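Local coordinates for Oxidored_FMN domain-containing protein ([Pseudomonas] geniculata N1, PDB 6L6J), which probably acts as an amine oxidase on 6-hydroxypseudooxynicotine, carrying FMN and a [4Fe-4S] cluster, at residues 278-286 / 308-316; 1-10 / 332-340. All coordinates share one frame; numbering follows the deposited sequence.

Interaction 1 of 2, residues 278-286 / 308-316; sequences QEPFIDFVK and QIRRGVLDL
Glu279 swings its CG opposite its own backbone N (chi1 161°) and then runs extended, carrying its carboxylate across to Gln308 and Arg311, whereas Lys286 bends at its last two torsions and curls its ammonium round to Asp315. Arg311 offers Glu279 a single nitrogen: NH2 gives OE1 a nearly straight hydrogen bond (3.1 Å, 173°) that lies in the guanidinium plane and uses the syn lone pair, and it also forms a salt bridge with OE2. Gln308 NE2 reaches Glu279 OE1 from above the carboxylate plane, at 3.0 Å, so this oxygen is held by two donors. With only an alanine in place of Glu279, Arg311 would probably lose its carboxylate mate and the amide of Gln308 would be likely to turn more freely. Between the polar ends, Ile282 CD1 sits 3.5 Å from Val313 CG1 and also touches Leu314 CD2. Lys286 lays its CD against Gly312 O, and its NZ meets Asp315 OD1 at 3.0 Å on the syn side; the bond to OD2 is weak, and that oxygen also accepts from the backbone N of Val293. Gly312, with positive phi, closes helix 302-310 in a Schellman motif. The contact joins the link between barrel strands 255-261 and 293-296 to the turn entering strand 316-319, with two ion pairs around an aliphatic patch, an arrangement likely to favour the ionised form of each partner.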
loop_
_atom_site.group_PDB
_atom_site.type_symbol
_atom_site.label_atom_id
_atom_site.label_comp_id
_atom_site.label_asym_id
_atom_site.label_seq_id
_atom_site.Cartn_x
_atom_site.Cartn_y
_atom_site.Cartn_z
ATOM N N GLN A 278 9.996 0.993 -13.112
ATOM C CA GLN A 278 9.905 -0.296 -13.854
ATOM C C GLN A 278 10.267 -0.073 -15.322
ATOM O O GLN A 278 10.464 -1.079 -16.043
ATOM C CB GLN A 278 8.517 -0.916 -13.777
ATOM C CG GLN A 278 7.996 -1.106 -12.357
ATOM C CD GLN A 278 7.015 -2.257 -12.272
ATOM O OE1 GLN A 278 6.658 -2.870 -13.273
ATOM N NE2 GLN A 278 6.564 -2.570 -11.067
ATOM N N GLU A 279 10.375 1.192 -15.744
ATOM C CA GLU A 279 10.513 1.528 -17.186
ATOM C C GLU A 279 11.631 0.675 -17.773
ATOM O O GLU A 279 11.366 -0.104 -18.682
ATOM C CB GLU A 279 10.744 3.020 -17.415
ATOM C CG GLU A 279 11.337 3.292 -18.782
ATOM C CD GLU A 279 11.277 4.731 -19.252
ATOM O OE1 GLU A 279 10.573 5.556 -18.605
ATOM O OE2 GLU A 279 11.964 5.018 -20.283
ATOM N N PRO A 280 12.888 0.774 -17.269
ATOM C CA PRO A 280 14.014 -0.001 -17.804
ATOM C C PRO A 280 13.729 -1.487 -18.025
ATOM O O PRO A 280 14.286 -2.010 -18.935
ATOM C CB PRO A 280 15.103 0.103 -16.730
ATOM C CG PRO A 280 14.397 0.725 -15.535
ATOM C CD PRO A 280 13.310 1.607 -16.129
ATOM N N PHE A 281 12.866 -2.100 -17.204
ATOM C CA PHE A 281 12.579 -3.559 -17.207
ATOM C C PHE A 281 11.533 -3.934 -18.265
ATOM O O PHE A 281 11.653 -5.071 -18.802
ATOM C CB PHE A 281 12.067 -4.014 -15.839
ATOM C CG PHE A 281 13.042 -3.848 -14.706
ATOM C CD1 PHE A 281 14.011 -4.812 -14.461
ATOM C CD2 PHE A 281 12.978 -2.734 -13.871
ATOM C CE1 PHE A 281 14.906 -4.664 -13.409
ATOM C CE2 PHE A 281 13.878 -2.586 -12.822
ATOM C CZ PHE A 281 14.844 -3.549 -12.597
ATOM N N ILE A 282 10.569 -3.040 -18.560
ATOM C CA ILE A 282 9.418 -3.309 -19.491
ATOM C C ILE A 282 9.580 -2.540 -20.809
ATOM O O ILE A 282 8.801 -2.834 -21.720
ATOM C CB ILE A 282 8.033 -3.047 -18.836
ATOM C CG1 ILE A 282 7.859 -1.616 -18.309
ATOM C CG2 ILE A 282 7.747 -4.065 -17.750
ATOM C CD1 ILE A 282 7.831 -0.546 -19.385
ATOM N N ASP A 283 10.532 -1.603 -20.878
ATOM C CA ASP A 283 10.923 -0.755 -22.051
ATOM C C ASP A 283 10.922 -1.557 -23.352
ATOM O O ASP A 283 10.570 -1.000 -24.388
ATOM C CB ASP A 283 12.371 -0.242 -21.913
ATOM C CG ASP A 283 12.564 1.258 -22.073
ATOM O OD1 ASP A 283 11.536 2.002 -21.989
ATOM O OD2 ASP A 283 13.730 1.682 -22.236
ATOM N N PHE A 284 11.385 -2.804 -23.300
ATOM C CA PHE A 284 11.630 -3.663 -24.489
ATOM C C PHE A 284 10.304 -4.214 -25.052
ATOM O O PHE A 284 10.258 -4.608 -26.236
ATOM C CB PHE A 284 12.574 -4.819 -24.134
ATOM C CG PHE A 284 11.901 -5.966 -23.418
ATOM C CD1 PHE A 284 11.722 -5.936 -22.034
ATOM C CD2 PHE A 284 11.449 -7.074 -24.121
ATOM C CE1 PHE A 284 11.139 -7.003 -21.361
ATOM C CE2 PHE A 284 10.848 -8.130 -23.452
ATOM C CZ PHE A 284 10.702 -8.099 -22.074
ATOM N N VAL A 285 9.276 -4.304 -24.216
ATOM C CA VAL A 285 8.023 -5.050 -24.535
ATOM C C VAL A 285 7.383 -4.481 -25.810
ATOM O O VAL A 285 7.000 -5.294 -26.652
ATOM C CB VAL A 285 7.040 -5.058 -23.344
ATOM C CG1 VAL A 285 5.717 -5.722 -23.707
ATOM C CG2 VAL A 285 7.647 -5.742 -22.133
ATOM N N LYS A 286 7.280 -3.155 -25.956
ATOM C CA LYS A 286 6.596 -2.529 -27.131
ATOM C C LYS A 286 7.393 -2.726 -28.431
ATOM O O LYS A 286 6.776 -2.673 -29.488
ATOM C CB LYS A 286 6.276 -1.049 -26.893
ATOM C CG LYS A 286 4.884 -0.816 -26.321
ATOM C CD LYS A 286 4.408 0.623 -26.345
ATOM C CE LYS A 286 4.052 1.120 -27.727
ATOM N NZ LYS A 286 3.056 0.241 -28.389
ATOM N N GLN A 308 5.296 8.730 -20.937
ATOM C CA GLN A 308 5.360 7.256 -21.040
ATOM C C GLN A 308 4.794 6.845 -22.403
ATOM O O GLN A 308 5.363 5.911 -23.011
ATOM C CB GLN A 308 4.615 6.607 -19.863
ATOM C CG GLN A 308 5.373 6.656 -18.537
ATOM C CD GLN A 308 6.536 5.700 -18.522
ATOM O OE1 GLN A 308 6.424 4.556 -18.927
ATOM N NE2 GLN A 308 7.679 6.171 -18.091
ATOM N N ILE A 309 3.729 7.528 -22.852
ATOM C CA ILE A 309 2.981 7.222 -24.119
ATOM C C ILE A 309 3.748 7.752 -25.349
ATOM O O ILE A 309 4.011 6.971 -26.288
ATOM C CB ILE A 309 1.546 7.802 -24.099
ATOM C CG1 ILE A 309 0.777 7.503 -22.797
ATOM C CG2 ILE A 309 0.786 7.330 -25.339
ATOM C CD1 ILE A 309 0.529 6.026 -22.513
ATOM N N ARG A 310 4.073 9.040 -25.335
ATOM C CA ARG A 310 4.777 9.761 -26.430
ATOM C C ARG A 310 6.085 9.038 -26.770
ATOM O O ARG A 310 6.342 8.871 -27.956
ATOM C CB ARG A 310 5.097 11.216 -26.045
ATOM C CG ARG A 310 3.889 12.103 -25.760
ATOM C CD ARG A 310 3.290 12.761 -26.984
ATOM N NE ARG A 310 2.312 13.778 -26.598
ATOM C CZ ARG A 310 1.248 14.162 -27.318
ATOM N NH1 ARG A 310 0.986 13.620 -28.502
ATOM N NH2 ARG A 310 0.440 15.088 -26.821
ATOM N N ARG A 311 6.859 8.606 -25.769
ATOM C CA ARG A 311 8.206 7.976 -25.957
ATOM C C ARG A 311 8.061 6.460 -26.183
ATOM O O ARG A 311 9.091 5.783 -26.305
ATOM C CB ARG A 311 9.116 8.292 -24.768
ATOM C CG ARG A 311 9.328 9.784 -24.540
ATOM C CD ARG A 311 9.863 10.140 -23.162
ATOM N NE ARG A 311 10.593 9.007 -22.597
ATOM C CZ ARG A 311 10.278 8.327 -21.497
ATOM N NH1 ARG A 311 9.261 8.670 -20.726
ATOM N NH2 ARG A 311 11.021 7.299 -21.156
ATOM N N GLY A 312 6.824 5.956 -26.263
ATOM C CA GLY A 312 6.524 4.593 -26.755
ATOM C C GLY A 312 6.861 3.500 -25.743
ATOM O O GLY A 312 7.124 2.332 -26.152
ATOM N N VAL A 313 6.843 3.834 -24.454
ATOM C CA VAL A 313 7.104 2.847 -23.365
ATOM C C VAL A 313 5.837 1.999 -23.153
ATOM O O VAL A 313 5.957 0.747 -23.129
ATOM C CB VAL A 313 7.537 3.545 -22.073
ATOM C CG1 VAL A 313 7.869 2.536 -20.995
ATOM C CG2 VAL A 313 8.695 4.489 -22.314
ATOM N N LEU A 314 4.680 2.666 -23.061
ATOM C CA LEU A 314 3.356 2.052 -22.777
ATOM C C LEU A 314 2.287 2.552 -23.757
ATOM O O LEU A 314 2.443 3.653 -24.322
ATOM C CB LEU A 314 2.952 2.422 -21.340
ATOM C CG LEU A 314 3.934 2.031 -20.233
ATOM C CD1 LEU A 314 3.467 2.558 -18.887
ATOM C CD2 LEU A 314 4.110 0.528 -20.187
ATOM N N ASP A 315 1.203 1.791 -23.900
ATOM C CA ASP A 315 -0.052 2.258 -24.552
ATOM C C ASP A 315 -1.010 2.701 -23.453
ATOM O O ASP A 315 -1.766 3.653 -23.687
ATOM C CB ASP A 315 -0.647 1.166 -25.428
ATOM C CG ASP A 315 0.329 0.758 -26.507
ATOM O OD1 ASP A 315 0.604 1.609 -27.383
ATOM O OD2 ASP A 315 0.861 -0.393 -26.416
ATOM N N LEU A 316 -0.947 2.040 -22.290
ATOM C CA LEU A 316 -1.887 2.266 -21.163
ATOM C C LEU A 316 -1.117 2.574 -19.877
ATOM O O LEU A 316 -0.161 1.851 -19.563
ATOM C CB LEU A 316 -2.763 1.025 -21.022
ATOM C CG LEU A 316 -3.730 0.797 -22.175
ATOM C CD1 LEU A 316 -4.302 -0.614 -22.143
ATOM C CD2 LEU A 316 -4.846 1.831 -22.145
#

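Interaction 2 of 2, residues 1-10 / 332-340; sequences MRDPRYDILF and KIDAGLQDD
Arg2 grips one oxygen of Asp334 with two nitrogens, a side-on hold in which NE (2.9 Å) and NH2 (2.6 Å) both converge on OD1 instead of sharing the two carboxylate oxygens. NE comes nearly in line with the C-O bond, NH2 from the syn side but 32° out of the carboxylate plane, while OD1 stays close to the guanidinium plane for both. Arg2 NH1 reaches back to Asp7 OD1 at 3.3 Å, making a network of one arginine and two aspartates. Phe10 lies beneath this group: its ring stacks against the Asp334 carboxylate, the planes 26° apart and OD1 over the ring centre, and its CD2 lies over one face of the Arg2 guanidinium, toward the rim. The CG2 methyl of Ile333, which stands opposite that residue's backbone N, meets the Phe10 ring at its edge, 3.6 Å from CE2, and touches Tyr6 CB as well.

On the other flank Gln338 brings NE2 to the edge of the Tyr6 ring, its amide almost perpendicular to the ring plane, and gives a weak hydrogen bond from NE2 to Asp3 OD2. A water donates to Ile333 O (2.7 Å) and to Gln338 OE1 (2.9 Å) and weakly accepts from Asp3 N, so it bridges the two segments and both ends of the amide are engaged. Gly336, the C-prime residue of the Schellman motif that ends helix 329-334, comes up against the backbone of Arg2, their CA atoms 4.1 Å apart.

The N-terminal arm is thereby fastened to the end of helix 329-334, which comes after the last barrel strand, 316-319, and helix 321-325. Arg2 supplies the positive charge between two acids and would probably help keep both ionised.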
loop_
_atom_site.group_PDB
_atom_site.type_symbol
_atom_site.label_atom_id
_atom_site.label_comp_id
_atom_site.label_asym_id
_atom_site.label_seq_id
_atom_site.Cartn_x
_atom_site.Cartn_y
_atom_site.Cartn_z
ATOM N N MET A 1 -12.090 23.080 -20.158
ATOM C CA MET A 1 -11.381 23.141 -18.836
ATOM C C MET A 1 -10.077 22.322 -18.894
ATOM O O MET A 1 -9.078 22.812 -18.360
ATOM C CB MET A 1 -12.287 22.658 -17.692
ATOM C CG MET A 1 -13.194 23.745 -17.092
ATOM S SD MET A 1 -12.286 24.986 -16.082
ATOM C CE MET A 1 -13.594 25.716 -15.095
ATOM N N ARG A 2 -10.074 21.153 -19.552
ATOM C CA ARG A 2 -8.895 20.239 -19.687
ATOM C C ARG A 2 -7.802 20.863 -20.555
ATOM O O ARG A 2 -8.072 21.109 -21.740
ATOM C CB ARG A 2 -9.300 18.917 -20.350
ATOM C CG ARG A 2 -8.156 17.942 -20.605
ATOM C CD ARG A 2 -8.390 17.084 -21.839
ATOM N NE ARG A 2 -9.517 16.173 -21.702
ATOM C CZ ARG A 2 -10.044 15.429 -22.675
ATOM N NH1 ARG A 2 -9.566 15.461 -23.909
ATOM N NH2 ARG A 2 -11.042 14.622 -22.395
ATOM N N ASP A 3 -6.594 21.025 -20.005
ATOM C CA ASP A 3 -5.368 21.405 -20.757
ATOM C C ASP A 3 -5.122 20.373 -21.862
ATOM O O ASP A 3 -5.117 19.178 -21.599
ATOM C CB ASP A 3 -4.181 21.543 -19.810
ATOM C CG ASP A 3 -4.280 22.767 -18.913
ATOM O OD1 ASP A 3 -3.993 23.881 -19.403
ATOM O OD2 ASP A 3 -4.649 22.603 -17.735
ATOM N N PRO A 4 -4.980 20.781 -23.152
ATOM C CA PRO A 4 -4.941 19.831 -24.268
ATOM C C PRO A 4 -3.670 18.972 -24.346
ATOM O O PRO A 4 -3.675 18.048 -25.139
ATOM C CB PRO A 4 -5.027 20.698 -25.541
ATOM C CG PRO A 4 -5.471 22.050 -25.052
ATOM C CD PRO A 4 -4.934 22.173 -23.637
ATOM N N ARG A 5 -2.647 19.262 -23.530
ATOM C CA ARG A 5 -1.433 18.397 -23.407
ATOM C C ARG A 5 -1.854 16.997 -22.908
ATOM O O ARG A 5 -1.137 16.024 -23.200
ATOM C CB ARG A 5 -0.340 19.063 -22.546
ATOM C CG ARG A 5 -0.614 19.146 -21.046
ATOM C CD ARG A 5 0.351 20.058 -20.294
ATOM N NE ARG A 5 -0.135 21.433 -20.121
ATOM C CZ ARG A 5 -0.253 22.089 -18.960
ATOM N NH1 ARG A 5 0.070 21.530 -17.809
ATOM N NH2 ARG A 5 -0.707 23.326 -18.941
ATOM N N TYR A 6 -3.010 16.880 -22.244
ATOM C CA TYR A 6 -3.508 15.599 -21.685
ATOM C C TYR A 6 -4.535 14.946 -22.609
ATOM O O TYR A 6 -4.961 13.817 -22.257
ATOM C CB TYR A 6 -4.028 15.802 -20.262
ATOM C CG TYR A 6 -3.022 16.520 -19.407
ATOM C CD1 TYR A 6 -1.760 16.004 -19.206
ATOM C CD2 TYR A 6 -3.327 17.734 -18.820
ATOM C CE1 TYR A 6 -0.816 16.689 -18.452
ATOM C CE2 TYR A 6 -2.406 18.425 -18.048
ATOM C CZ TYR A 6 -1.136 17.910 -17.876
ATOM O OH TYR A 6 -0.227 18.601 -17.115
ATOM N N ASP A 7 -4.887 15.573 -23.734
ATOM C CA ASP A 7 -5.874 15.008 -24.696
ATOM C C ASP A 7 -5.545 13.527 -24.947
ATOM O O ASP A 7 -6.493 12.706 -24.969
ATOM C CB ASP A 7 -5.900 15.785 -26.024
ATOM C CG ASP A 7 -6.644 17.120 -26.013
ATOM O OD1 ASP A 7 -7.205 17.486 -24.975
ATOM O OD2 ASP A 7 -6.629 17.811 -27.054
ATOM N N ILE A 8 -4.256 13.210 -25.126
ATOM C CA ILE A 8 -3.724 11.852 -25.493
ATOM C C ILE A 8 -4.090 10.798 -24.426
ATOM O O ILE A 8 -4.310 9.603 -24.781
ATOM C CB ILE A 8 -2.196 11.905 -25.727
ATOM C CG1 ILE A 8 -1.625 10.523 -26.052
ATOM C CG2 ILE A 8 -1.476 12.530 -24.539
ATOM C CD1 ILE A 8 -0.448 10.555 -26.993
ATOM N N LEU A 9 -4.163 11.200 -23.160
ATOM C CA LEU A 9 -4.520 10.283 -22.045
ATOM C C LEU A 9 -5.980 9.807 -22.151
ATOM O O LEU A 9 -6.266 8.763 -21.521
ATOM C CB LEU A 9 -4.321 11.014 -20.718
ATOM C CG LEU A 9 -2.894 11.354 -20.349
ATOM C CD1 LEU A 9 -2.841 11.782 -18.902
ATOM C CD2 LEU A 9 -1.964 10.177 -20.612
ATOM N N PHE A 10 -6.835 10.526 -22.894
ATOM C CA PHE A 10 -8.300 10.286 -23.018
ATOM C C PHE A 10 -8.688 9.690 -24.375
ATOM O O PHE A 10 -9.877 9.488 -24.606
ATOM C CB PHE A 10 -9.062 11.586 -22.772
ATOM C CG PHE A 10 -8.937 12.042 -21.344
ATOM C CD1 PHE A 10 -9.774 11.517 -20.355
ATOM C CD2 PHE A 10 -7.942 12.939 -20.970
ATOM C CE1 PHE A 10 -9.636 11.919 -19.031
ATOM C CE2 PHE A 10 -7.819 13.345 -19.646
ATOM C CZ PHE A 10 -8.656 12.832 -18.678
ATOM N N LYS A 332 -10.267 14.498 -12.613
ATOM C CA LYS A 332 -9.664 15.802 -12.237
ATOM C C LYS A 332 -8.796 16.351 -13.386
ATOM O O LYS A 332 -8.888 17.560 -13.676
ATOM C CB LYS A 332 -8.888 15.647 -10.932
ATOM C CG LYS A 332 -9.664 14.958 -9.836
ATOM C CD LYS A 332 -9.324 15.434 -8.455
ATOM C CE LYS A 332 -9.622 14.367 -7.421
ATOM N NZ LYS A 332 -9.208 14.775 -6.057
ATOM N N ILE A 333 -7.963 15.508 -14.007
ATOM C CA ILE A 333 -7.165 15.872 -15.222
ATOM C C ILE A 333 -8.162 16.388 -16.268
ATOM O O ILE A 333 -8.011 17.546 -16.748
ATOM C CB ILE A 333 -6.345 14.680 -15.755
ATOM C CG1 ILE A 333 -5.237 14.266 -14.789
ATOM C CG2 ILE A 333 -5.777 14.973 -17.144
ATOM C CD1 ILE A 333 -4.623 12.907 -15.097
ATOM N N ASP A 334 -9.195 15.582 -16.527
ATOM C CA ASP A 334 -10.272 15.881 -17.518
ATOM C C ASP A 334 -10.980 17.221 -17.227
ATOM O O ASP A 334 -11.537 17.787 -18.156
ATOM C CB ASP A 334 -11.289 14.742 -17.568
ATOM C CG ASP A 334 -12.079 14.681 -18.857
ATOM O OD1 ASP A 334 -11.600 15.230 -19.891
ATOM O OD2 ASP A 334 -13.164 14.087 -18.820
ATOM N N ALA A 335 -10.957 17.716 -15.993
ATOM C CA ALA A 335 -11.575 19.002 -15.595
ATOM C C ALA A 335 -10.529 20.127 -15.497
ATOM O O ALA A 335 -10.909 21.229 -15.009
ATOM C CB ALA A 335 -12.278 18.809 -14.275
ATOM N N GLY A 336 -9.272 19.882 -15.904
ATOM C CA GLY A 336 -8.148 20.820 -15.699
ATOM C C GLY A 336 -7.796 20.999 -14.223
ATOM O O GLY A 336 -7.244 22.049 -13.851
ATOM N N LEU A 337 -8.067 19.991 -13.390
ATOM C CA LEU A 337 -7.908 20.086 -11.913
ATOM C C LEU A 337 -6.822 19.123 -11.400
ATOM O O LEU A 337 -6.943 18.666 -10.241
ATOM C CB LEU A 337 -9.275 19.826 -11.275
ATOM C CG LEU A 337 -10.355 20.868 -11.601
ATOM C CD1 LEU A 337 -11.577 20.706 -10.698
ATOM C CD2 LEU A 337 -9.807 22.284 -11.487
ATOM N N GLN A 338 -5.768 18.901 -12.199
ATOM C CA GLN A 338 -4.567 18.078 -11.869
ATOM C C GLN A 338 -3.859 18.613 -10.615
ATOM O O GLN A 338 -3.228 17.800 -9.893
ATOM C CB GLN A 338 -3.599 18.015 -13.051
ATOM C CG GLN A 338 -3.132 19.380 -13.570
ATOM C CD GLN A 338 -3.870 19.822 -14.805
ATOM O OE1 GLN A 338 -5.072 19.577 -14.960
ATOM N NE2 GLN A 338 -3.149 20.458 -15.707
ATOM N N ASP A 339 -3.969 19.906 -10.323
ATOM C CA ASP A 339 -3.420 20.498 -9.068
ATOM C C ASP A 339 -4.024 19.804 -7.833
ATOM O O ASP A 339 -3.304 19.697 -6.820
ATOM C CB ASP A 339 -3.647 22.009 -8.993
ATOM C CG ASP A 339 -2.609 22.813 -9.760
ATOM O OD1 ASP A 339 -1.415 22.673 -9.431
ATOM O OD2 ASP A 339 -2.991 23.562 -10.699
ATOM N N ASP A 340 -5.280 19.341 -7.932
ATOM C CA ASP A 340 -6.077 18.759 -6.815
ATOM C C ASP A 340 -5.869 17.241 -6.705
ATOM O O ASP A 340 -6.558 16.631 -5.875
ATOM C CB ASP A 340 -7.580 19.019 -7.007
ATOM C CG ASP A 340 -7.974 20.481 -7.100
ATOM O OD1 ASP A 340 -7.189 21.331 -6.619
ATOM O OD2 ASP A 340 -9.064 20.762 -7.665
HETATM O O HOH W 1 -5.965 18.971 -17.646
#

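In the fold
Both contacts lie around the strands of the eight-stranded barrel domain that carries FMN, and their centres are 21 Å apart. Helix 302-310 joins them: it ends in interaction 1, while Tyr6 of interaction 2 packs on its Pro302 and Val306 and bonds through OH to Asp303. They also touch directly, Ile8 CD1 lying 3.7 Å from Arg310 NH1 and 3.8 Å from Ile309 CG2. Arg23 ties them further, bonding to the carbonyl oxygens of Ile8 and Asp315. Interaction 1 is the nearer to the cofactor: the side chain of Ile282 is about 10 Å from FMN, against about 14 Å for that of Ile333 in interaction 2, which lies away from the annotated sites.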